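Local coordinates for protein 3-phytase (Klebsiella pneumoniae, PDB 2WNH) that probably removes phosphate from phytate (inositol hexakisphosphate) as a 3-phytase of the histidine acid phosphatase family, at residues Pro143-Leu157 and Trp189-Ile201. The protein carries 3 engineered substitutions. Sequence-based numbering, arbitrary orientation.
Sequences PARQLAAVKEKAGDL and WRVEQSKSGKTTI
Val-150 projects from the middle of helix 143-154 onto the hairpin formed by strands 191-193 and 199-201. CG1, anti to the backbone N (chi1 176°), packs 3.8 Å from Ile-201 CD1 and also against Val-191 CG1. CG2 meets Thr-199 CG2 tip to tip. The two methyls of Val-191 also face different partners. Its CG1 takes Leu-147 CD1 at 3.7 Å, while its CG2 lies between Lys-151 CG and Leu-157 CD1. Leu-157, the first residue of the next helix, 157-163, turns CD2 toward Ile-201 CG2 and sets CB 3.4 Å from the backbone O of Trp-189. The Trp-189 side chain also touches Leu-204 and Met-207 of helix 204-219.

The unit is a two-stranded beta-hairpin lying with one face along a helix. The helix runs roughly with strand 199-201, at 27°, and nearly antiparallel to strand 191-193. A type I turn, Ser-194 to Gly-197, lies between the strands, and Pro-143 CG rests over Gly-197 CA. The contact is plain structural packing that joins the hairpin to helix 143-154 of this histidine acid phosphatase.

Polar groups hold the turn end of the hairpin to the start of the helix. Gln-193 NE2 donates to Pro-143 O at 2.8 Å, from above the carbonyl plane. Leu-147 N reaches that oxygen from the opposite face. The same NE2 also donates to Thr-199 OG1 at 2.9 Å, and the two bonds together set the amide's rotation. Thr-199 OG1 in turn donates to Gln-146 OE1 at 2.8 Å. A water bridges this OE1 and Thr-199 N, which also form a weak direct bond. Gln-146 NE2 is hydrogen-bonded to Thr-258 OG1.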
loop_
_atom_site.group_PDB
_atom_site.type_symbol
_atom_site.label_atom_id
_atom_site.label_comp_id
_atom_site.label_asym_id
_atom_site.label_seq_id
_atom_site.Cartn_x
_atom_site.Cartn_y
_atom_site.Cartn_z
ATOM N N PRO B 143 -20.214 -20.017 -49.301
ATOM C CA PRO B 143 -18.943 -20.131 -50.039
ATOM C C PRO B 143 -18.959 -19.481 -51.443
ATOM O O PRO B 143 -17.974 -18.841 -51.849
ATOM C CB PRO B 143 -18.706 -21.648 -50.101
ATOM C CG PRO B 143 -19.431 -22.187 -48.883
ATOM C CD PRO B 143 -20.646 -21.314 -48.745
ATOM N N ALA B 144 -20.072 -19.612 -52.167
ATOM C CA ALA B 144 -20.160 -19.049 -53.528
ATOM C C ALA B 144 -20.104 -17.537 -53.530
ATOM O O ALA B 144 -19.469 -16.934 -54.381
ATOM C CB ALA B 144 -21.442 -19.507 -54.203
ATOM N N ARG B 145 -20.770 -16.913 -52.553
ATOM C CA ARG B 145 -20.748 -15.452 -52.430
ATOM C C ARG B 145 -19.373 -14.981 -51.953
ATOM O O ARG B 145 -18.833 -13.996 -52.461
ATOM C CB ARG B 145 -21.817 -14.993 -51.420
ATOM C CG ARG B 145 -23.262 -15.040 -51.921
ATOM C CD ARG B 145 -23.563 -13.921 -52.965
ATOM N NE ARG B 145 -23.453 -12.566 -52.419
ATOM C CZ ARG B 145 -22.456 -11.711 -52.651
ATOM N NH1 ARG B 145 -21.436 -12.032 -53.444
ATOM N NH2 ARG B 145 -22.481 -10.513 -52.080
ATOM N N GLN B 146 -18.802 -15.697 -50.985
ATOM C CA GLN B 146 -17.480 -15.318 -50.480
ATOM C C GLN B 146 -16.400 -15.417 -51.549
ATOM O O GLN B 146 -15.535 -14.548 -51.641
ATOM C CB GLN B 146 -17.083 -16.127 -49.255
ATOM C CG GLN B 146 -15.880 -15.529 -48.519
ATOM C CD GLN B 146 -15.569 -16.303 -47.266
ATOM O OE1 GLN B 146 -15.228 -17.494 -47.324
ATOM N NE2 GLN B 146 -15.709 -15.640 -46.106
ATOM N N LEU B 147 -16.473 -16.450 -52.388
ATOM C CA LEU B 147 -15.565 -16.571 -53.532
ATOM C C LEU B 147 -15.621 -15.349 -54.455
ATOM O O LEU B 147 -14.585 -14.782 -54.814
ATOM C CB LEU B 147 -15.884 -17.859 -54.304
ATOM C CG LEU B 147 -14.978 -18.219 -55.490
ATOM C CD1 LEU B 147 -13.514 -18.349 -55.062
ATOM C CD2 LEU B 147 -15.489 -19.541 -56.051
ATOM N N ALA B 148 -16.831 -14.950 -54.837
ATOM C CA ALA B 148 -17.039 -13.770 -55.655
ATOM C C ALA B 148 -16.495 -12.501 -55.018
ATOM O O ALA B 148 -15.793 -11.714 -55.658
ATOM C CB ALA B 148 -18.542 -13.602 -55.945
ATOM N N ALA B 149 -16.858 -12.301 -53.748
ATOM C CA ALA B 149 -16.447 -11.121 -52.979
ATOM C C ALA B 149 -14.933 -10.957 -52.864
ATOM O O ALA B 149 -14.420 -9.857 -53.067
ATOM C CB ALA B 149 -17.091 -11.184 -51.576
ATOM N N VAL B 150 -14.236 -12.036 -52.509
ATOM C CA VAL B 150 -12.770 -12.025 -52.396
ATOM C C VAL B 150 -12.143 -11.768 -53.769
ATOM O O VAL B 150 -11.247 -10.936 -53.901
ATOM C CB VAL B 150 -12.226 -13.344 -51.753
ATOM C CG1 VAL B 150 -10.711 -13.379 -51.736
ATOM C CG2 VAL B 150 -12.766 -13.503 -50.327
ATOM N N LYS B 151 -12.644 -12.450 -54.793
ATOM C CA LYS B 151 -12.097 -12.252 -56.146
ATOM C C LYS B 151 -12.283 -10.824 -56.640
ATOM O O LYS B 151 -11.374 -10.240 -57.243
ATOM C CB LYS B 151 -12.709 -13.251 -57.126
ATOM C CG LYS B 151 -12.144 -14.641 -56.977
ATOM C CD LYS B 151 -12.939 -15.641 -57.817
ATOM C CE LYS B 151 -12.737 -15.394 -59.307
ATOM N NZ LYS B 151 -13.288 -16.518 -60.127
ATOM N N GLU B 152 -13.451 -10.247 -56.354
ATOM C CA GLU B 152 -13.759 -8.873 -56.755
ATOM C C GLU B 152 -12.797 -7.875 -56.151
ATOM O O GLU B 152 -12.229 -7.027 -56.849
ATOM C CB GLU B 152 -15.195 -8.501 -56.380
ATOM C CG GLU B 152 -15.634 -7.143 -56.924
ATOM C CD GLU B 152 -15.566 -7.071 -58.454
ATOM O OE1 GLU B 152 -16.147 -7.955 -59.131
ATOM O OE2 GLU B 152 -14.926 -6.129 -58.981
ATOM N N LYS B 153 -12.590 -7.994 -54.844
ATOM C CA LYS B 153 -11.684 -7.112 -54.149
ATOM C C LYS B 153 -10.227 -7.373 -54.510
ATOM O O LYS B 153 -9.477 -6.420 -54.675
ATOM C CB LYS B 153 -11.884 -7.222 -52.644
ATOM C CG LYS B 153 -11.253 -6.074 -51.903
ATOM C CD LYS B 153 -11.622 -6.095 -50.429
ATOM C CE LYS B 153 -11.039 -4.875 -49.757
ATOM N NZ LYS B 153 -11.306 -4.886 -48.290
ATOM N N ALA B 154 -9.843 -8.647 -54.627
ATOM C CA ALA B 154 -8.448 -9.016 -54.931
ATOM C C ALA B 154 -7.992 -8.508 -56.307
ATOM O O ALA B 154 -6.886 -8.013 -56.446
ATOM C CB ALA B 154 -8.244 -10.522 -54.814
ATOM N N GLY B 155 -8.855 -8.612 -57.313
ATOM C CA GLY B 155 -8.498 -8.165 -58.666
ATOM C C GLY B 155 -7.315 -8.955 -59.195
ATOM O O GLY B 155 -7.279 -10.179 -59.073
ATOM N N ASP B 156 -6.329 -8.260 -59.751
ATOM C CA ASP B 156 -5.137 -8.918 -60.294
ATOM C C ASP B 156 -4.146 -9.314 -59.191
ATOM O O ASP B 156 -3.413 -8.465 -58.708
ATOM C CB ASP B 156 -4.450 -7.983 -61.307
ATOM C CG ASP B 156 -3.389 -8.687 -62.148
ATOM O OD1 ASP B 156 -2.834 -9.734 -61.733
ATOM O OD2 ASP B 156 -3.106 -8.172 -63.249
ATOM N N LEU B 157 -4.118 -10.594 -58.818
ATOM C CA LEU B 157 -3.261 -11.078 -57.717
ATOM C C LEU B 157 -1.757 -11.097 -58.051
ATOM O O LEU B 157 -0.905 -10.884 -57.170
ATOM C CB LEU B 157 -3.733 -12.442 -57.194
ATOM C CG LEU B 157 -4.952 -12.449 -56.244
ATOM C CD1 LEU B 157 -5.494 -13.840 -56.067
ATOM C CD2 LEU B 157 -4.594 -11.836 -54.871
ATOM N N TRP B 189 -0.107 -16.574 -56.204
ATOM C CA TRP B 189 -1.222 -16.169 -55.341
ATOM C C TRP B 189 -2.544 -16.367 -56.063
ATOM O O TRP B 189 -2.810 -15.707 -57.077
ATOM C CB TRP B 189 -1.083 -14.704 -54.942
ATOM C CG TRP B 189 0.063 -14.408 -53.996
ATOM C CD1 TRP B 189 1.074 -15.257 -53.617
ATOM C CD2 TRP B 189 0.324 -13.159 -53.344
ATOM N NE1 TRP B 189 1.936 -14.612 -52.758
ATOM C CE2 TRP B 189 1.500 -13.323 -52.576
ATOM C CE3 TRP B 189 -0.328 -11.919 -53.325
ATOM C CZ2 TRP B 189 2.039 -12.285 -51.794
ATOM C CZ3 TRP B 189 0.209 -10.886 -52.549
ATOM C CH2 TRP B 189 1.385 -11.078 -51.806
ATOM N N ARG B 190 -3.364 -17.267 -55.537
ATOM C CA ARG B 190 -4.686 -17.528 -56.109
ATOM C C ARG B 190 -5.738 -17.708 -55.028
ATOM O O ARG B 190 -5.432 -18.112 -53.906
ATOM C CB ARG B 190 -4.649 -18.764 -57.009
ATOM C CG ARG B 190 -4.558 -20.091 -56.268
ATOM C CD ARG B 190 -4.204 -21.248 -57.217
ATOM N NE ARG B 190 -2.773 -21.291 -57.516
ATOM C CZ ARG B 190 -1.843 -21.804 -56.707
ATOM N NH1 ARG B 190 -2.173 -22.327 -55.528
ATOM N NH2 ARG B 190 -0.570 -21.794 -57.077
ATOM N N VAL B 191 -6.985 -17.422 -55.382
ATOM C CA VAL B 191 -8.095 -17.617 -54.463
ATOM C C VAL B 191 -8.444 -19.101 -54.369
ATOM O O VAL B 191 -8.710 -19.756 -55.382
ATOM C CB VAL B 191 -9.314 -16.765 -54.870
ATOM C CG1 VAL B 191 -10.366 -16.786 -53.783
ATOM C CG2 VAL B 191 -8.873 -15.336 -55.155
ATOM N N GLU B 192 -8.416 -19.629 -53.149
ATOM C CA GLU B 192 -8.713 -21.032 -52.893
ATOM C C GLU B 192 -9.842 -21.184 -51.873
ATOM O O GLU B 192 -10.050 -20.295 -51.056
ATOM C CB GLU B 192 -7.451 -21.735 -52.394
ATOM C CG GLU B 192 -6.287 -21.608 -53.364
ATOM C CD GLU B 192 -5.109 -22.480 -52.993
ATOM O OE1 GLU B 192 -4.804 -22.594 -51.786
ATOM O OE2 GLU B 192 -4.481 -23.036 -53.920
ATOM N N GLN B 193 -10.561 -22.302 -51.931
ATOM C CA GLN B 193 -11.580 -22.615 -50.930
ATOM C C GLN B 193 -11.346 -23.989 -50.319
ATOM O O GLN B 193 -11.070 -24.948 -51.031
ATOM C CB GLN B 193 -12.993 -22.543 -51.522
ATOM C CG GLN B 193 -13.428 -21.174 -51.969
ATOM C CD GLN B 193 -14.948 -21.050 -52.022
ATOM O OE1 GLN B 193 -15.646 -21.921 -52.566
ATOM N NE2 GLN B 193 -15.468 -19.975 -51.437
ATOM N N SER B 194 -11.463 -24.077 -48.995
ATOM C CA SER B 194 -11.331 -25.345 -48.282
ATOM C C SER B 194 -12.619 -26.136 -48.431
ATOM O O SER B 194 -13.624 -25.610 -48.919
ATOM C CB SER B 194 -11.032 -25.106 -46.803
ATOM O OG SER B 194 -12.177 -24.618 -46.123
ATOM N N LYS B 195 -12.607 -27.388 -47.984
ATOM C CA LYS B 195 -13.796 -28.222 -48.104
ATOM C C LYS B 195 -14.954 -27.692 -47.251
ATOM O O LYS B 195 -16.116 -27.925 -47.577
ATOM C CB LYS B 195 -13.481 -29.703 -47.835
ATOM C CG LYS B 195 -13.784 -30.203 -46.438
ATOM C CD LYS B 195 -13.843 -31.724 -46.418
ATOM C CE LYS B 195 -15.144 -32.221 -45.801
ATOM N NZ LYS B 195 -15.477 -31.557 -44.503
ATOM N N SER B 196 -14.633 -26.967 -46.177
ATOM C CA SER B 196 -15.649 -26.277 -45.372
ATOM C C SER B 196 -16.093 -24.938 -45.993
ATOM O O SER B 196 -17.050 -24.316 -45.524
ATOM C CB SER B 196 -15.169 -26.085 -43.926
ATOM O OG SER B 196 -14.004 -25.276 -43.860
ATOM N N GLY B 197 -15.407 -24.506 -47.050
ATOM C CA GLY B 197 -15.781 -23.285 -47.772
ATOM C C GLY B 197 -15.099 -22.003 -47.322
ATOM O O GLY B 197 -15.501 -20.911 -47.741
ATOM N N LYS B 198 -14.076 -22.121 -46.471
ATOM C CA LYS B 198 -13.229 -20.968 -46.120
ATOM C C LYS B 198 -12.394 -20.506 -47.325
ATOM O O LYS B 198 -11.763 -21.317 -47.993
ATOM C CB LYS B 198 -12.313 -21.279 -44.927
ATOM C CG LYS B 198 -13.034 -21.397 -43.587
ATOM C CD LYS B 198 -12.234 -20.757 -42.452
ATOM C CE LYS B 198 -12.472 -19.245 -42.388
ATOM N NZ LYS B 198 -11.902 -18.612 -41.161
ATOM N N THR B 199 -12.402 -19.202 -47.587
ATOM C CA THR B 199 -11.745 -18.641 -48.762
ATOM C C THR B 199 -10.460 -17.933 -48.372
ATOM O O THR B 199 -10.487 -16.937 -47.640
ATOM C CB THR B 199 -12.662 -17.631 -49.472
ATOM O OG1 THR B 199 -13.941 -18.221 -49.694
ATOM C CG2 THR B 199 -12.079 -17.192 -50.799
ATOM N N THR B 200 -9.335 -18.442 -48.864
ATOM C CA THR B 200 -8.024 -17.870 -48.551
ATOM C C THR B 200 -7.247 -17.614 -49.846
ATOM O O THR B 200 -7.619 -18.131 -50.907
ATOM C CB THR B 200 -7.218 -18.815 -47.640
ATOM O OG1 THR B 200 -7.070 -20.079 -48.295
ATOM C CG2 THR B 200 -7.938 -19.024 -46.310
ATOM N N ILE B 201 -6.181 -16.820 -49.752
ATOM C CA ILE B 201 -5.286 -16.547 -50.879
ATOM C C ILE B 201 -4.030 -17.399 -50.705
ATOM O O ILE B 201 -3.346 -17.317 -49.679
ATOM C CB ILE B 201 -4.873 -15.051 -50.955
ATOM C CG1 ILE B 201 -6.083 -14.097 -50.845
ATOM C CG2 ILE B 201 -3.963 -14.780 -52.156
ATOM C CD1 ILE B 201 -6.986 -14.020 -52.034
HETATM O O HOH W 1 -13.247 -17.706 -45.036
#